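YECBM32 (Yersinia enterocolitica, PDB 2JDA) binds polygalacturonic acid, the backbone of pectin, as a periplasmic carbohydrate-binding module with the F5/8 type C fold. Local coordinates at residues Q54-I59 and V108-I113; I10-A15 and Q47-K52; F73-S78 and Q85-G90. One frame throughout, in Å; residues are numbered along the deposited sequence.

In the fold
From the N terminus, strand 10-15 forms one border of the five-stranded antiparallel sheet. Interaction 2 closes the first loop when 47-52, on strand 44-50, returns beside it. The chain then turns a corner into strand 53-63 of the second sheet and reaches 54-59, which waits for 108-113 to close interaction 1. Within that loop lies interaction 3, the hairpin of 73-78 and 85-90 at the other border of the first sheet. Interactions 2 and 3 do not touch. Strand 112-120 lies between them, bonded to strands 44-50 and 71-78, and the corner at Lys111 carries the chain from strand 107-110 in the second sheet into it.

Interaction 1. Residues Q54-I59 and V108-I113; sequences QSIENI and VTAKYI
Ile56 packs against Val108 and Ala110 at the apolar centre of this contact. Its CG1 lies beside the backbone N and anti to the carbonyl carbon (chi1 -43°), where it meets Ala110 CB at 4.0 Å, while Ile56 CB faces Val108 CG2. All three side chains are on one face of the sheet. Further along, the side chains of Ile59 and Ile113 run antiparallel alongside each other, Ile59 CD1 lying 4.1 Å from Ile113 CG2. Ile113 belongs to the next strand, beyond the corner at Lys111, so this second patch joins the two sheets of the beta sandwich.

Outside these aliphatic contacts, antiparallel backbone pairing ties strand 53-63 to strand 107-110. Ile56 N donates to Val108 O over 2.7 Å, and Val108 N returns a bond to Ile56 O. Gln54 and Ala110 form a second hydrogen-bonded pair, each backbone N donating to the other's O. The side-chain amide of Gln54 turns elsewhere, its NE2 binding Lys52 O and Asp51 OD1.

Ser55 and Thr109, the non-hydrogen-bonded pair between, turn their side chains to the other, exposed face. Their hydroxyls are too far apart to bond directly, and a water bridges them, 2.9 Å from Ser55 OG and 2.8 Å from Thr109 OG1. Ser55 CA also makes a C-H...O contact with Val108 O. The chemistry thus differs from face to face: Ile56, Val108 and Ala110 carry the apolar side, with Gln54 at its end held by Lys52 and Asp51, while two hydroxyls sharing a water lie on the other side, and four backbone bonds set the register between.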
loop_
_atom_site.group_PDB
_atom_site.type_symbol
_atom_site.label_atom_id
_atom_site.label_comp_id
_atom_site.label_asym_id
_atom_site.label_seq_id
_atom_site.Cartn_x
_atom_site.Cartn_y
_atom_site.Cartn_z
ATOM N N GLN A 54 5.954 -4.045 15.664
ATOM C CA GLN A 54 4.813 -3.607 16.420
ATOM C C GLN A 54 3.511 -4.187 15.873
ATOM O O GLN A 54 3.490 -4.774 14.790
ATOM C CB GLN A 54 4.737 -2.104 16.425
ATOM C CG GLN A 54 4.535 -1.495 15.030
ATOM C CD GLN A 54 4.814 -0.008 15.043
ATOM O OE1 GLN A 54 3.947 0.777 15.435
ATOM N NE2 GLN A 54 6.020 0.365 14.647
ATOM N N SER A 55 2.427 -4.015 16.616
ATOM C CA SER A 55 1.133 -4.548 16.245
ATOM C C SER A 55 0.544 -3.725 15.141
ATOM O O SER A 55 0.600 -2.484 15.172
ATOM C CB SER A 55 0.218 -4.548 17.445
ATOM O OG SER A 55 0.815 -5.350 18.464
ATOM N N ILE A 56 0.022 -4.435 14.142
ATOM C CA ILE A 56 -0.600 -3.836 12.951
ATOM C C ILE A 56 -2.046 -4.281 12.907
ATOM O O ILE A 56 -2.327 -5.497 12.936
ATOM C CB ILE A 56 0.079 -4.335 11.650
ATOM C CG1 ILE A 56 1.587 -4.374 11.739
ATOM C CG2 ILE A 56 -0.482 -3.609 10.463
ATOM C CD1 ILE A 56 2.122 -3.110 11.864
ATOM N N GLU A 57 -2.949 -3.322 12.828
ATOM C CA GLU A 57 -4.378 -3.607 12.806
ATOM C C GLU A 57 -5.105 -3.060 11.605
ATOM O O GLU A 57 -6.208 -3.533 11.312
ATOM C CB GLU A 57 -5.059 -3.135 14.063
ATOM C CG GLU A 57 -5.096 -1.701 14.350
ATOM C CD GLU A 57 -5.943 -1.434 15.576
ATOM O OE1 GLU A 57 -5.532 -1.952 16.656
ATOM O OE2 GLU A 57 -7.036 -0.783 15.449
ATOM N N ASN A 58 -4.527 -2.090 10.885
ATOM C CA ASN A 58 -5.179 -1.645 9.653
ATOM C C ASN A 58 -4.160 -1.035 8.703
ATOM O O ASN A 58 -3.060 -0.690 9.124
ATOM C CB ASN A 58 -6.370 -0.721 9.891
ATOM C CG ASN A 58 -6.030 0.663 10.223
ATOM O OD1 ASN A 58 -5.248 1.305 9.526
ATOM N ND2 ASN A 58 -6.632 1.178 11.305
ATOM N N ILE A 59 -4.539 -0.959 7.440
ATOM C CA ILE A 59 -3.776 -0.237 6.429
ATOM C C ILE A 59 -4.752 0.671 5.694
ATOM O O ILE A 59 -5.769 0.218 5.183
ATOM C CB ILE A 59 -3.093 -1.213 5.468
ATOM C CG1 ILE A 59 -2.049 -2.065 6.189
ATOM C CG2 ILE A 59 -2.502 -0.446 4.294
ATOM C CD1 ILE A 59 -1.670 -3.399 5.486
ATOM N N VAL A 108 -1.510 -8.468 13.487
ATOM C CA VAL A 108 -0.225 -9.156 13.403
ATOM C C VAL A 108 0.857 -8.264 13.976
ATOM O O VAL A 108 0.654 -7.078 14.184
ATOM C CB VAL A 108 0.134 -9.529 11.938
ATOM C CG1 VAL A 108 -0.961 -10.382 11.310
ATOM C CG2 VAL A 108 0.402 -8.309 11.092
ATOM N N THR A 109 2.016 -8.859 14.254
ATOM C CA THR A 109 3.218 -8.133 14.592
ATOM C C THR A 109 4.106 -8.089 13.369
ATOM O O THR A 109 4.367 -9.107 12.716
ATOM C CB THR A 109 3.915 -8.853 15.739
ATOM O OG1 THR A 109 3.103 -8.691 16.919
ATOM C CG2 THR A 109 5.271 -8.238 16.022
ATOM N N ALA A 110 4.593 -6.889 13.037
ATOM C CA ALA A 110 5.463 -6.746 11.870
ATOM C C ALA A 110 6.373 -5.530 12.020
ATOM O O ALA A 110 6.003 -4.559 12.680
ATOM C CB ALA A 110 4.651 -6.623 10.584
ATOM N N LYS A 111 7.545 -5.609 11.374
ATOM C CA LYS A 111 8.393 -4.436 11.119
ATOM C C LYS A 111 8.289 -3.973 9.668
ATOM O O LYS A 111 8.557 -2.842 9.390
ATOM C CB LYS A 111 9.845 -4.729 11.467
ATOM C CG LYS A 111 10.778 -3.562 11.327
ATOM C CD LYS A 111 12.120 -3.930 11.930
ATOM C CE LYS A 111 13.172 -2.911 11.659
ATOM N NZ LYS A 111 14.467 -3.381 12.237
ATOM N N TYR A 112 7.888 -4.864 8.764
ATOM C CA TYR A 112 7.816 -4.567 7.345
ATOM C C TYR A 112 6.458 -4.977 6.797
ATOM O O TYR A 112 5.919 -6.063 7.120
ATOM C CB TYR A 112 8.857 -5.312 6.526
ATOM C CG TYR A 112 10.282 -5.088 6.981
ATOM C CD1 TYR A 112 11.086 -4.113 6.412
ATOM C CD2 TYR A 112 10.862 -5.909 7.936
ATOM C CE1 TYR A 112 12.391 -3.944 6.839
ATOM C CE2 TYR A 112 12.174 -5.734 8.339
ATOM C CZ TYR A 112 12.936 -4.745 7.772
ATOM O OH TYR A 112 14.262 -4.562 8.184
ATOM N N ILE A 113 5.931 -4.116 5.932
ATOM C CA ILE A 113 4.726 -4.405 5.163
ATOM C C ILE A 113 5.105 -4.267 3.713
ATOM O O ILE A 113 5.605 -3.232 3.310
ATOM C CB ILE A 113 3.551 -3.453 5.548
ATOM C CG1 ILE A 113 3.153 -3.624 7.042
ATOM C CG2 ILE A 113 2.359 -3.638 4.590
ATOM C CD1 ILE A 113 2.394 -4.898 7.304
HETATM O O HOH W 1 3.568 -6.407 18.413
#

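Interaction 2. Residues I10-A15 and Q47-K52; sequences IVAVTA and QLELDK
Val11 and Asp51 meet through Val11 CG1, which chi1 of -62° sets anti to the carbonyl carbon, and the two side chains cross at about a right angle with Val11 CG1 3.8 Å from Asp51 CB. The same torsion puts Val11 CG2 between the backbone N and the carbonyl carbon, against Glu49 O and Leu50 O. Here a classic beta bulge interrupts the antiparallel pairing of strand 10-15, at the border of the five-stranded sheet of this F5/8 type C fold, with strand 44-50. Val11 and Ala12 both face Glu49. Glu49 O receives Val11 N at 2.8 Å and, weakly, Ala12 N, so one carbonyl serves two donors and the register slips by a residue.

Past the bulge the pairing is regular. Glu49 N donates to Ala12 O with an N-H...O angle of 171°, and Thr14 and Gln47 exchange two backbone bonds. Between these pairs, Val13 and Leu48 stand next to each other with their ends in the same direction, Val13 CG2 4.0 Å from Leu48 CD2. Leu48 also reaches Ile10: its CD1 meets Ile10 CD1, the two side chains crossing obliquely. Ile10 CG1 in turn touches Leu50 CD2 at 3.9 Å. Beyond Leu48 lie Ile131 and Ile133, so Leu48 connects the border strand's aliphatic groups with strand 125-133 of the other sheet.

The face of Ala12, Thr14, Gln47 and Glu49 is mostly polar. Gln47 runs extended beside Thr14, its CB 3.5 Å from Thr14 OG1, and its OE1 is bonded to a glycerol, probably from the crystallisation liquor. One water binds Thr14 OG1 at 2.8 Å, donates to Gln47 O at 3.0 Å and accepts a weak bond from Gln47 NE2.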
loop_
_atom_site.group_PDB
_atom_site.type_symbol
_atom_site.label_atom_id
_atom_site.label_comp_id
_atom_site.label_asym_id
_atom_site.label_seq_id
_atom_site.Cartn_x
_atom_site.Cartn_y
_atom_site.Cartn_z
ATOM N N ILE A 10 6.450 5.109 9.361
ATOM C CA ILE A 10 7.204 4.522 8.248
ATOM C C ILE A 10 8.528 5.246 8.128
ATOM O O ILE A 10 8.546 6.459 7.807
ATOM C CB ILE A 10 6.383 4.596 6.942
ATOM C CG1 ILE A 10 5.072 3.789 7.075
ATOM C CG2 ILE A 10 7.216 4.099 5.746
ATOM C CD1 ILE A 10 4.027 4.107 6.041
ATOM N N VAL A 11 9.609 4.555 8.427
ATOM C CA VAL A 11 10.962 5.152 8.380
ATOM C C VAL A 11 11.727 4.933 7.092
ATOM O O VAL A 11 12.660 5.664 6.791
ATOM C CB VAL A 11 11.869 4.667 9.528
ATOM C CG1 VAL A 11 11.277 5.069 10.836
ATOM C CG2 VAL A 11 12.161 3.171 9.496
ATOM N N ALA A 12 11.292 4.004 6.264
ATOM C CA ALA A 12 12.014 3.703 5.033
ATOM C C ALA A 12 11.050 3.032 4.081
ATOM O O ALA A 12 10.231 2.233 4.502
ATOM C CB ALA A 12 13.179 2.837 5.300
ATOM N N VAL A 13 11.146 3.411 2.828
ATOM C CA VAL A 13 10.354 2.821 1.761
ATOM C C VAL A 13 11.317 2.368 0.683
ATOM O O VAL A 13 12.262 3.114 0.335
ATOM C CB VAL A 13 9.326 3.800 1.155
ATOM C CG1 VAL A 13 8.520 3.128 0.033
ATOM C CG2 VAL A 13 8.437 4.356 2.205
ATOM N N THR A 14 11.090 1.178 0.138
ATOM C CA THR A 14 11.845 0.675 -1.005
ATOM C C THR A 14 10.834 0.162 -2.014
ATOM O O THR A 14 9.686 -0.135 -1.676
ATOM C CB THR A 14 12.862 -0.402 -0.622
ATOM O OG1 THR A 14 12.197 -1.451 0.100
ATOM C CG2 THR A 14 13.928 0.137 0.271
ATOM N N ALA A 15 11.260 -0.016 -3.242
ATOM C CA ALA A 15 10.375 -0.547 -4.268
ATOM C C ALA A 15 11.139 -1.269 -5.384
ATOM O O ALA A 15 12.340 -1.062 -5.582
ATOM C CB ALA A 15 9.509 0.558 -4.846
ATOM N N GLN A 47 7.704 -1.597 -0.340
ATOM C CA GLN A 47 7.951 -2.146 0.996
ATOM C C GLN A 47 8.141 -1.026 1.984
ATOM O O GLN A 47 8.905 -0.113 1.763
ATOM C CB GLN A 47 9.157 -3.059 0.976
ATOM C CG GLN A 47 9.555 -3.650 2.320
ATOM C CD GLN A 47 10.746 -4.560 2.195
ATOM O OE1 GLN A 47 10.653 -5.566 1.503
ATOM N NE2 GLN A 47 11.883 -4.195 2.822
ATOM N N LEU A 48 7.379 -1.089 3.056
ATOM C CA LEU A 48 7.315 -0.100 4.127
ATOM C C LEU A 48 8.016 -0.664 5.336
ATOM O O LEU A 48 7.638 -1.760 5.823
ATOM C CB LEU A 48 5.873 0.226 4.469
ATOM C CG LEU A 48 4.976 0.536 3.307
ATOM C CD1 LEU A 48 3.539 0.657 3.775
ATOM C CD2 LEU A 48 5.427 1.754 2.553
ATOM N N GLU A 49 9.046 0.019 5.812
ATOM C CA GLU A 49 9.729 -0.361 7.051
ATOM C C GLU A 49 9.286 0.572 8.135
ATOM O O GLU A 49 9.328 1.794 7.963
ATOM C CB GLU A 49 11.258 -0.271 6.885
ATOM C CG GLU A 49 12.032 -0.637 8.153
ATOM C CD GLU A 49 13.535 -0.508 7.992
ATOM O OE1 GLU A 49 14.036 -0.618 6.833
ATOM O OE2 GLU A 49 14.207 -0.381 9.064
ATOM N N LEU A 50 8.805 -0.013 9.232
ATOM C CA LEU A 50 8.386 0.736 10.421
ATOM C C LEU A 50 9.588 0.969 11.332
ATOM O O LEU A 50 10.598 0.289 11.227
ATOM C CB LEU A 50 7.274 0.006 11.164
ATOM C CG LEU A 50 6.085 -0.419 10.289
ATOM C CD1 LEU A 50 5.042 -1.112 11.130
ATOM C CD2 LEU A 50 5.490 0.776 9.577
ATOM N N ASP A 51 9.403 1.854 12.302
ATOM C CA ASP A 51 10.511 2.156 13.231
ATOM C C ASP A 51 10.897 0.955 14.097
ATOM O O ASP A 51 12.060 0.749 14.461
ATOM C CB ASP A 51 10.127 3.386 14.076
ATOM C CG ASP A 51 8.925 3.130 14.984
ATOM O OD1 ASP A 51 7.818 2.745 14.497
ATOM O OD2 ASP A 51 9.017 3.320 16.239
ATOM N N LYS A 52 9.910 0.110 14.425
ATOM C CA LYS A 52 10.149 -1.112 15.156
ATOM C C LYS A 52 9.060 -2.144 14.862
ATOM O O LYS A 52 7.985 -1.785 14.354
ATOM C CB LYS A 52 10.108 -0.860 16.679
ATOM C CG LYS A 52 8.852 -0.195 17.131
ATOM C CD LYS A 52 8.777 0.041 18.662
ATOM C CE LYS A 52 7.589 0.962 18.864
ATOM N NZ LYS A 52 6.287 0.217 19.000
HETATM O O HOH W 2 11.555 -0.934 2.780
#

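Interaction 3. Residues F73-S78 and Q85-G90; sequences FSIFYS and QPLAEG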
loop_
_atom_site.group_PDB
_atom_site.type_symbol
_atom_site.label_atom_id
_atom_site.label_comp_id
_atom_site.label_asym_id
_atom_site.label_seq_id
_atom_site.Cartn_x
_atom_site.Cartn_y
_atom_site.Cartn_z
ATOM N N PHE A 73 -3.574 -6.167 -6.102
ATOM C CA PHE A 73 -2.447 -6.269 -5.211
ATOM C C PHE A 73 -2.599 -7.318 -4.149
ATOM O O PHE A 73 -3.696 -7.804 -3.905
ATOM C CB PHE A 73 -2.168 -4.898 -4.552
ATOM C CG PHE A 73 -3.222 -4.441 -3.552
ATOM C CD1 PHE A 73 -2.942 -4.400 -2.181
ATOM C CD2 PHE A 73 -4.489 -4.063 -3.947
ATOM C CE1 PHE A 73 -3.896 -4.027 -1.305
ATOM C CE2 PHE A 73 -5.452 -3.697 -3.040
ATOM C CZ PHE A 73 -5.120 -3.649 -1.699
ATOM N N SER A 74 -1.474 -7.626 -3.508
ATOM C CA SER A 74 -1.357 -8.509 -2.365
ATOM C C SER A 74 -0.579 -7.822 -1.262
ATOM O O SER A 74 0.231 -6.965 -1.553
ATOM C CB SER A 74 -0.675 -9.843 -2.747
ATOM O OG SER A 74 -1.431 -10.511 -3.732
ATOM N N ILE A 75 -0.843 -8.179 -0.008
ATOM C CA ILE A 75 -0.148 -7.566 1.141
ATOM C C ILE A 75 0.474 -8.626 1.979
ATOM O O ILE A 75 -0.182 -9.622 2.305
ATOM C CB ILE A 75 -1.084 -6.774 2.069
ATOM C CG1 ILE A 75 -1.942 -5.808 1.307
ATOM C CG2 ILE A 75 -0.298 -6.020 3.113
ATOM C CD1 ILE A 75 -3.054 -5.203 2.134
ATOM N N PHE A 76 1.734 -8.403 2.340
ATOM C CA PHE A 76 2.553 -9.315 3.116
ATOM C C PHE A 76 3.164 -8.590 4.304
ATOM O O PHE A 76 3.347 -7.362 4.264
ATOM C CB PHE A 76 3.676 -9.953 2.277
ATOM C CG PHE A 76 3.170 -10.751 1.140
ATOM C CD1 PHE A 76 2.925 -12.112 1.284
ATOM C CD2 PHE A 76 2.861 -10.144 -0.069
ATOM C CE1 PHE A 76 2.415 -12.847 0.197
ATOM C CE2 PHE A 76 2.360 -10.866 -1.127
ATOM C CZ PHE A 76 2.111 -12.222 -0.961
ATOM N N TYR A 77 3.455 -9.355 5.346
ATOM C CA TYR A 77 4.137 -8.798 6.502
ATOM C C TYR A 77 5.314 -9.673 6.913
ATOM O O TYR A 77 5.388 -10.866 6.629
ATOM C CB TYR A 77 3.188 -8.589 7.688
ATOM C CG TYR A 77 2.618 -9.863 8.301
ATOM C CD1 TYR A 77 3.173 -10.413 9.453
ATOM C CD2 TYR A 77 1.545 -10.525 7.716
ATOM C CE1 TYR A 77 2.623 -11.608 10.020
ATOM C CE2 TYR A 77 1.025 -11.707 8.266
ATOM C CZ TYR A 77 1.549 -12.220 9.428
ATOM O OH TYR A 77 0.999 -13.405 9.935
ATOM N N SER A 78 6.256 -9.069 7.634
ATOM C CA SER A 78 7.499 -9.737 8.028
ATOM C C SER A 78 8.158 -8.977 9.173
ATOM O O SER A 78 7.974 -7.758 9.309
ATOM C CB SER A 78 8.486 -9.739 6.843
ATOM O OG SER A 78 9.710 -10.348 7.132
ATOM N N GLN A 85 4.686 -13.438 5.216
ATOM C CA GLN A 85 3.386 -14.048 5.390
ATOM C C GLN A 85 2.301 -13.161 4.814
ATOM O O GLN A 85 2.366 -11.934 4.925
ATOM C CB GLN A 85 3.111 -14.308 6.861
ATOM C CG GLN A 85 3.978 -15.443 7.436
ATOM C CD GLN A 85 3.479 -15.833 8.828
ATOM O OE1 GLN A 85 3.847 -15.190 9.752
ATOM N NE2 GLN A 85 2.526 -16.774 8.920
ATOM N N PRO A 86 1.298 -13.735 4.180
ATOM C CA PRO A 86 0.253 -12.916 3.603
ATOM C C PRO A 86 -0.743 -12.411 4.609
ATOM O O PRO A 86 -1.217 -13.202 5.477
ATOM C CB PRO A 86 -0.415 -13.851 2.622
ATOM C CG PRO A 86 -0.209 -15.134 3.204
ATOM C CD PRO A 86 1.096 -15.163 3.904
ATOM N N LEU A 87 -1.112 -11.136 4.458
ATOM C CA LEU A 87 -2.344 -10.635 5.065
ATOM C C LEU A 87 -3.517 -10.916 4.174
ATOM O O LEU A 87 -4.592 -11.268 4.695
ATOM C CB LEU A 87 -2.299 -9.164 5.306
ATOM C CG LEU A 87 -1.431 -8.631 6.419
ATOM C CD1 LEU A 87 -1.503 -7.102 6.500
ATOM C CD2 LEU A 87 -1.826 -9.276 7.787
ATOM N N ALA A 88 -3.340 -10.781 2.863
ATOM C CA ALA A 88 -4.301 -11.125 1.839
ATOM C C ALA A 88 -3.642 -11.092 0.474
ATOM O O ALA A 88 -2.750 -10.284 0.218
ATOM C CB ALA A 88 -5.516 -10.157 1.888
ATOM N N GLU A 89 -4.098 -11.936 -0.425
ATOM C CA GLU A 89 -3.578 -11.994 -1.772
ATOM C C GLU A 89 -4.696 -11.779 -2.797
ATOM O O GLU A 89 -5.867 -12.175 -2.559
ATOM C CB GLU A 89 -2.847 -13.297 -2.050
ATOM C CG GLU A 89 -1.609 -13.505 -1.231
ATOM C CD GLU A 89 -0.776 -14.679 -1.724
ATOM O OE1 GLU A 89 -0.103 -14.576 -2.789
ATOM O OE2 GLU A 89 -0.752 -15.695 -1.007
ATOM N N GLY A 90 -4.350 -11.160 -3.922
ATOM C CA GLY A 90 -5.256 -10.982 -5.052
ATOM C C GLY A 90 -6.464 -10.098 -4.738
ATOM O O GLY A 90 -7.576 -10.375 -5.184
HETATM O O HOH W 3 0.369 -12.502 -4.421
HETATM O O HOH W 4 2.140 -14.858 11.886
#
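Tyr77 offers one ring face to Gln85, whose CB sits 4.0 Å from the ring centroid in a CH-pi contact, displaced toward the rim. The ring and amide planes are 40° apart, and a water links the two polar ends, bound to Tyr77 OH and donating to Gln85 OE1. Leu87 crosses the tyrosine at about a right angle, bringing its CD2 to 3.6 Å from Tyr77 CD2, while Leu87 CD1 touches Ile75 CG2.

A classic beta bulge breaks the pairing here: Leu87 and Ala88 both face Ile75, whose O accepts Leu87 N at 2.8 Å and, weakly, Ala88 N. On the other face Phe76 CE1 rests against Pro86 CB at 3.9 Å, and Glu89 OE1 comes to the ring edge near CZ. Ser74 OG, beside its backbone N (chi1 -60°), accepts Gly90 N at 3.0 Å and shares a water with Glu89 OE1, next to the corner at Glu89 and Gly90.

These are the two arms of the hairpin of strands 71-78 and 85-92, with strand 85-92 at the sheet border. Strand 112-120 pairs with the other side of strand 71-78. Tyr77 packs on Val108 of strand 107-110, Ile75 on Ile59 of strand 53-63, and Leu87 on both.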